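Local coordinates for uncharacterized protein (Bacteroides eggerthii DSM 20697, PDB 4ECO) that is of unknown function but, as a leucine-rich repeat protein, probably binds other proteins, at residues 274-288 and 303-317. Residues are numbered along the deposited sequence; the frame is centred on the assembly and turned at random.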
loop_
_atom_site.group_PDB
_atom_site.type_symbol
_atom_site.label_atom_id
_atom_site.label_comp_id
_atom_site.label_asym_id
_atom_site.label_seq_id
_atom_site.Cartn_x
_atom_site.Cartn_y
_atom_site.Cartn_z
ATOM N N GLU A 274 -4.589 -11.604 -23.679
ATOM C CA GLU A 274 -5.382 -10.538 -23.074
ATOM C C GLU A 274 -5.207 -10.358 -21.554
ATOM O O GLU A 274 -6.077 -9.730 -20.929
ATOM C CB GLU A 274 -6.876 -10.819 -23.369
ATOM C CG GLU A 274 -7.280 -10.703 -24.836
ATOM C CD GLU A 274 -7.256 -9.309 -25.437
ATOM O OE1 GLU A 274 -7.312 -8.316 -24.669
ATOM O OE2 GLU A 274 -7.218 -9.215 -26.687
HETATM N N MSE A 275 -4.081 -10.816 -20.970
HETATM C CA MSE A 275 -3.847 -10.678 -19.513
HETATM C C MSE A 275 -3.770 -9.190 -19.124
HETATM O O MSE A 275 -3.096 -8.428 -19.810
HETATM C CB MSE A 275 -2.566 -11.435 -19.096
HETATM C CG MSE A 275 -2.248 -11.341 -17.602
HETATM SE SE MSE A 275 -0.707 -12.402 -17.117
HETATM C CE MSE A 275 0.620 -11.609 -18.226
ATOM N N GLN A 276 -4.486 -8.790 -18.054
ATOM C CA GLN A 276 -4.566 -7.402 -17.561
ATOM C C GLN A 276 -3.921 -7.270 -16.195
ATOM O O GLN A 276 -3.115 -6.365 -15.990
ATOM C CB GLN A 276 -6.024 -6.899 -17.506
ATOM C CG GLN A 276 -6.717 -6.907 -18.866
ATOM C CD GLN A 276 -8.098 -6.325 -18.864
ATOM O OE1 GLN A 276 -8.942 -6.648 -18.034
ATOM N NE2 GLN A 276 -8.395 -5.539 -19.879
ATOM N N LEU A 277 -4.262 -8.163 -15.261
ATOM C CA LEU A 277 -3.666 -8.178 -13.918
ATOM C C LEU A 277 -2.626 -9.316 -13.836
ATOM O O LEU A 277 -2.900 -10.455 -14.249
ATOM C CB LEU A 277 -4.764 -8.326 -12.834
ATOM C CG LEU A 277 -4.343 -8.360 -11.350
ATOM C CD1 LEU A 277 -5.465 -7.855 -10.458
ATOM C CD2 LEU A 277 -3.892 -9.782 -10.905
ATOM N N ILE A 278 -1.452 -9.009 -13.279
ATOM C CA ILE A 278 -0.421 -10.012 -13.072
ATOM C C ILE A 278 0.151 -9.827 -11.666
ATOM O O ILE A 278 0.705 -8.779 -11.358
ATOM C CB ILE A 278 0.682 -10.073 -14.160
ATOM C CG1 ILE A 278 1.664 -11.235 -13.853
ATOM C CG2 ILE A 278 1.391 -8.723 -14.382
ATOM C CD1 ILE A 278 2.600 -11.608 -14.911
ATOM N N ASN A 279 -0.010 -10.838 -10.818
ATOM C CA ASN A 279 0.540 -10.828 -9.477
ATOM C C ASN A 279 1.660 -11.867 -9.423
ATOM O O ASN A 279 1.403 -13.069 -9.503
ATOM C CB ASN A 279 -0.563 -11.089 -8.440
ATOM C CG ASN A 279 -0.170 -10.824 -7.008
ATOM O OD1 ASN A 279 0.958 -11.074 -6.579
ATOM N ND2 ASN A 279 -1.102 -10.294 -6.239
ATOM N N VAL A 280 2.901 -11.403 -9.354
ATOM C CA VAL A 280 4.081 -12.279 -9.316
ATOM C C VAL A 280 4.918 -11.911 -8.084
ATOM O O VAL A 280 6.153 -12.013 -8.098
ATOM C CB VAL A 280 4.917 -12.266 -10.638
ATOM C CG1 VAL A 280 4.217 -13.075 -11.740
ATOM C CG2 VAL A 280 5.223 -10.837 -11.111
ATOM N N ALA A 281 4.222 -11.516 -7.000
ATOM C CA ALA A 281 4.862 -11.136 -5.746
ATOM C C ALA A 281 5.393 -12.369 -4.973
ATOM O O ALA A 281 4.887 -13.478 -5.160
ATOM C CB ALA A 281 3.886 -10.360 -4.893
ATOM N N CYS A 282 6.416 -12.162 -4.122
ATOM C CA CYS A 282 7.064 -13.131 -3.214
ATOM C C CYS A 282 7.811 -14.226 -3.927
ATOM O O CYS A 282 8.049 -15.260 -3.292
ATOM C CB CYS A 282 6.084 -13.757 -2.222
ATOM S SG CYS A 282 5.320 -12.603 -1.066
ATOM N N ASN A 283 8.239 -14.036 -5.172
ATOM C CA ASN A 283 9.017 -15.092 -5.826
ATOM C C ASN A 283 10.513 -14.755 -5.699
ATOM O O ASN A 283 11.174 -14.381 -6.669
ATOM C CB ASN A 283 8.568 -15.267 -7.249
ATOM C CG ASN A 283 7.138 -15.703 -7.369
ATOM O OD1 ASN A 283 6.701 -16.667 -6.723
ATOM N ND2 ASN A 283 6.383 -15.016 -8.217
ATOM N N ARG A 284 11.026 -14.863 -4.458
ATOM C CA ARG A 284 12.388 -14.505 -4.106
ATOM C C ARG A 284 13.399 -15.569 -4.449
ATOM O O ARG A 284 14.595 -15.314 -4.288
ATOM C CB ARG A 284 12.494 -14.143 -2.644
ATOM C CG ARG A 284 12.386 -12.639 -2.497
ATOM C CD ARG A 284 12.321 -12.193 -1.065
ATOM N NE ARG A 284 12.206 -10.741 -1.027
ATOM C CZ ARG A 284 12.017 -10.027 0.068
ATOM N NH1 ARG A 284 11.933 -10.626 1.253
ATOM N NH2 ARG A 284 11.900 -8.703 -0.008
ATOM N N GLY A 285 12.953 -16.687 -5.035
ATOM C CA GLY A 285 13.857 -17.697 -5.567
ATOM C C GLY A 285 14.414 -17.238 -6.904
ATOM O O GLY A 285 15.455 -17.734 -7.356
ATOM N N ILE A 286 13.705 -16.283 -7.552
ATOM C CA ILE A 286 14.035 -15.695 -8.851
ATOM C C ILE A 286 15.012 -14.549 -8.651
ATOM O O ILE A 286 14.688 -13.583 -7.951
ATOM C CB ILE A 286 12.775 -15.206 -9.650
ATOM C CG1 ILE A 286 11.570 -16.190 -9.547
ATOM C CG2 ILE A 286 13.147 -14.862 -11.118
ATOM C CD1 ILE A 286 10.268 -15.749 -10.255
ATOM N N SER A 287 16.184 -14.624 -9.321
ATOM C CA SER A 287 17.199 -13.567 -9.260
ATOM C C SER A 287 16.647 -12.248 -9.805
ATOM O O SER A 287 15.737 -12.258 -10.647
ATOM C CB SER A 287 18.448 -13.967 -10.039
ATOM O OG SER A 287 18.267 -13.847 -11.440
ATOM N N GLY A 288 17.212 -11.137 -9.337
ATOM C CA GLY A 288 16.775 -9.826 -9.781
ATOM C C GLY A 288 16.875 -9.654 -11.280
ATOM O O GLY A 288 15.994 -9.041 -11.897
ATOM N N VAL A 303 1.067 -9.132 -25.151
ATOM C CA VAL A 303 0.391 -9.004 -23.851
ATOM C C VAL A 303 0.868 -7.717 -23.109
ATOM O O VAL A 303 0.099 -7.186 -22.293
ATOM C CB VAL A 303 0.578 -10.283 -22.983
ATOM C CG1 VAL A 303 2.009 -10.465 -22.480
ATOM C CG2 VAL A 303 -0.414 -10.332 -21.834
ATOM N N GLY A 304 2.089 -7.231 -23.411
ATOM C CA GLY A 304 2.670 -6.029 -22.807
ATOM C C GLY A 304 1.767 -4.823 -22.946
ATOM O O GLY A 304 1.537 -4.072 -21.985
ATOM N N GLU A 305 1.192 -4.694 -24.151
ATOM C CA GLU A 305 0.226 -3.671 -24.520
ATOM C C GLU A 305 -1.107 -3.790 -23.767
ATOM O O GLU A 305 -1.904 -2.843 -23.815
ATOM C CB GLU A 305 -0.088 -3.786 -26.004
ATOM C CG GLU A 305 1.053 -3.531 -26.960
ATOM C CD GLU A 305 0.568 -3.526 -28.399
ATOM O OE1 GLU A 305 -0.597 -3.133 -28.643
ATOM O OE2 GLU A 305 1.361 -3.907 -29.287
ATOM N N LYS A 306 -1.382 -4.965 -23.135
ATOM C CA LYS A 306 -2.675 -5.236 -22.492
ATOM C C LYS A 306 -2.641 -5.123 -20.963
ATOM O O LYS A 306 -3.676 -4.794 -20.386
ATOM C CB LYS A 306 -3.205 -6.641 -22.875
ATOM C CG LYS A 306 -3.465 -6.865 -24.372
ATOM C CD LYS A 306 -4.658 -6.085 -24.908
ATOM C CE LYS A 306 -4.873 -6.310 -26.386
ATOM N NZ LYS A 306 -6.019 -5.508 -26.916
ATOM N N ILE A 307 -1.493 -5.421 -20.315
ATOM C CA ILE A 307 -1.331 -5.433 -18.850
ATOM C C ILE A 307 -1.686 -4.059 -18.274
ATOM O O ILE A 307 -1.290 -3.028 -18.813
ATOM C CB ILE A 307 0.110 -5.882 -18.472
ATOM C CG1 ILE A 307 0.325 -7.370 -18.896
ATOM C CG2 ILE A 307 0.376 -5.702 -16.981
ATOM C CD1 ILE A 307 1.746 -7.878 -19.008
ATOM N N GLN A 308 -2.472 -4.062 -17.200
ATOM C CA GLN A 308 -2.978 -2.862 -16.528
ATOM C C GLN A 308 -2.521 -2.772 -15.072
ATOM O O GLN A 308 -2.422 -1.660 -14.549
ATOM C CB GLN A 308 -4.525 -2.841 -16.580
ATOM C CG GLN A 308 -5.080 -2.595 -17.983
ATOM C CD GLN A 308 -6.586 -2.663 -18.116
ATOM O OE1 GLN A 308 -7.293 -3.302 -17.342
ATOM N NE2 GLN A 308 -7.107 -2.081 -19.188
ATOM N N ILE A 309 -2.304 -3.937 -14.403
ATOM C CA ILE A 309 -1.914 -4.021 -12.983
ATOM C C ILE A 309 -0.742 -4.974 -12.828
ATOM O O ILE A 309 -0.808 -6.094 -13.307
ATOM C CB ILE A 309 -3.111 -4.463 -12.077
ATOM C CG1 ILE A 309 -4.393 -3.644 -12.374
ATOM C CG2 ILE A 309 -2.736 -4.422 -10.585
ATOM C CD1 ILE A 309 -5.678 -4.300 -11.960
ATOM N N ILE A 310 0.307 -4.535 -12.128
ATOM C CA ILE A 310 1.485 -5.344 -11.820
ATOM C C ILE A 310 1.726 -5.341 -10.300
ATOM O O ILE A 310 1.959 -4.284 -9.706
ATOM C CB ILE A 310 2.768 -4.872 -12.589
ATOM C CG1 ILE A 310 2.580 -4.923 -14.127
ATOM C CG2 ILE A 310 3.981 -5.702 -12.158
ATOM C CD1 ILE A 310 3.737 -4.411 -14.982
ATOM N N TYR A 311 1.656 -6.517 -9.681
ATOM C CA TYR A 311 2.017 -6.701 -8.279
ATOM C C TYR A 311 3.348 -7.444 -8.312
ATOM O O TYR A 311 3.363 -8.625 -8.686
ATOM C CB TYR A 311 0.925 -7.439 -7.457
ATOM C CG TYR A 311 -0.405 -6.730 -7.325
ATOM C CD1 TYR A 311 -0.522 -5.558 -6.580
ATOM C CD2 TYR A 311 -1.563 -7.266 -7.882
ATOM C CE1 TYR A 311 -1.749 -4.907 -6.442
ATOM C CE2 TYR A 311 -2.799 -6.647 -7.716
ATOM C CZ TYR A 311 -2.889 -5.466 -6.994
ATOM O OH TYR A 311 -4.109 -4.855 -6.812
ATOM N N ILE A 312 4.476 -6.743 -8.054
ATOM C CA ILE A 312 5.774 -7.408 -8.174
ATOM C C ILE A 312 6.636 -7.145 -6.893
ATOM O O ILE A 312 7.869 -7.311 -6.915
ATOM C CB ILE A 312 6.488 -7.014 -9.514
ATOM C CG1 ILE A 312 7.679 -7.940 -9.836
ATOM C CG2 ILE A 312 6.829 -5.517 -9.617
ATOM C CD1 ILE A 312 7.926 -8.201 -11.301
ATOM N N GLY A 313 5.959 -6.830 -5.782
ATOM C CA GLY A 313 6.616 -6.626 -4.493
ATOM C C GLY A 313 7.204 -7.903 -3.909
ATOM O O GLY A 313 6.907 -9.003 -4.393
ATOM N N TYR A 314 8.032 -7.772 -2.847
ATOM C CA TYR A 314 8.704 -8.889 -2.158
ATOM C C TYR A 314 9.526 -9.746 -3.172
ATOM O O TYR A 314 9.419 -10.966 -3.221
ATOM C CB TYR A 314 7.714 -9.759 -1.374
ATOM C CG TYR A 314 7.019 -9.044 -0.236
ATOM C CD1 TYR A 314 7.594 -8.988 1.032
ATOM C CD2 TYR A 314 5.756 -8.479 -0.405
ATOM C CE1 TYR A 314 6.948 -8.350 2.092
ATOM C CE2 TYR A 314 5.114 -7.823 0.645
ATOM C CZ TYR A 314 5.706 -7.781 1.897
ATOM O OH TYR A 314 5.070 -7.180 2.947
ATOM N N ASN A 315 10.354 -9.082 -3.961
ATOM C CA ASN A 315 11.152 -9.747 -4.962
ATOM C C ASN A 315 12.591 -9.234 -4.886
ATOM O O ASN A 315 12.926 -8.519 -3.933
ATOM C CB ASN A 315 10.522 -9.553 -6.351
ATOM C CG ASN A 315 9.430 -10.549 -6.650
ATOM O OD1 ASN A 315 9.612 -11.772 -6.533
ATOM N ND2 ASN A 315 8.300 -10.060 -7.133
ATOM N N ASN A 316 13.452 -9.629 -5.851
ATOM C CA ASN A 316 14.857 -9.268 -5.813
ATOM C C ASN A 316 15.288 -8.281 -6.915
ATOM O O ASN A 316 16.505 -8.125 -7.121
ATOM C CB ASN A 316 15.689 -10.536 -5.934
ATOM C CG ASN A 316 15.436 -11.562 -4.865
ATOM O OD1 ASN A 316 15.480 -11.301 -3.643
ATOM N ND2 ASN A 316 15.189 -12.771 -5.314
ATOM N N LEU A 317 14.333 -7.595 -7.595
ATOM C CA LEU A 317 14.635 -6.648 -8.679
ATOM C C LEU A 317 15.670 -5.602 -8.290
ATOM O O LEU A 317 15.492 -4.948 -7.266
ATOM C CB LEU A 317 13.379 -5.900 -9.138
ATOM C CG LEU A 317 12.288 -6.668 -9.839
ATOM C CD1 LEU A 317 11.005 -5.823 -9.893
ATOM C CD2 LEU A 317 12.739 -7.102 -11.226
HETATM O O HOH W 1 -6.242 -5.352 -21.698
HETATM O O HOH W 2 12.489 -11.892 -7.292
#
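Ile-278 and Ile-310 lie side by side and point the same way, CG2 of Ile-278 meeting CG1 of Ile-310 at 4.0 Å, because strands 277-279 and 309-311 run parallel as neighbouring coils of a leucine-rich repeat solenoid. Branched aliphatic residues suit this face, which is sealed within the repeat. On the other face, Leu-277 sets CD1 at the edge of the Tyr-311 ring, 4.0 Å from CE2, while Asn-279 ND2 lies 3.5 Å from Tyr-311 CD2, the amide and ring planes 42° apart; the Tyr-311 hydroxyl bonds to the backbone of Arg-142. At the strand entrance the amides of Gln-276 and Gln-308 stack, 24° apart, and Arg-142 NH2 donates a hydrogen bond to Gln-276 OE1.

Asparagines add to backbone bonds that run on past both strands. With CG of Asn-315 anti to its carbonyl carbon (chi1 -84°), the amide swings back to Val-280 of the neighbouring coil: ND2 gives one hydrogen to Val-280 O at 3.1 Å, nearly straight, and the other to Ile-312 O at 2.8 Å. Replacing Asn-315 by a leucine would probably leave Val-280 O without this donor, cost Ile-312 O one of its donors and put an apolar group among polar backbone atoms. Asn-316 instead binds the 283-286 turn, spending ND2 on Arg-284 O and Ile-286 O, each at 2.8 Å and each approached from above the carbonyl plane. Short amides thus supply donors where the chain bends, and Asn-283, Asn-315 and Asn-340, whose ND2 atoms reach Val-256 O, Val-280 O and Ile-312 O, form an asparagine ladder from coil to coil.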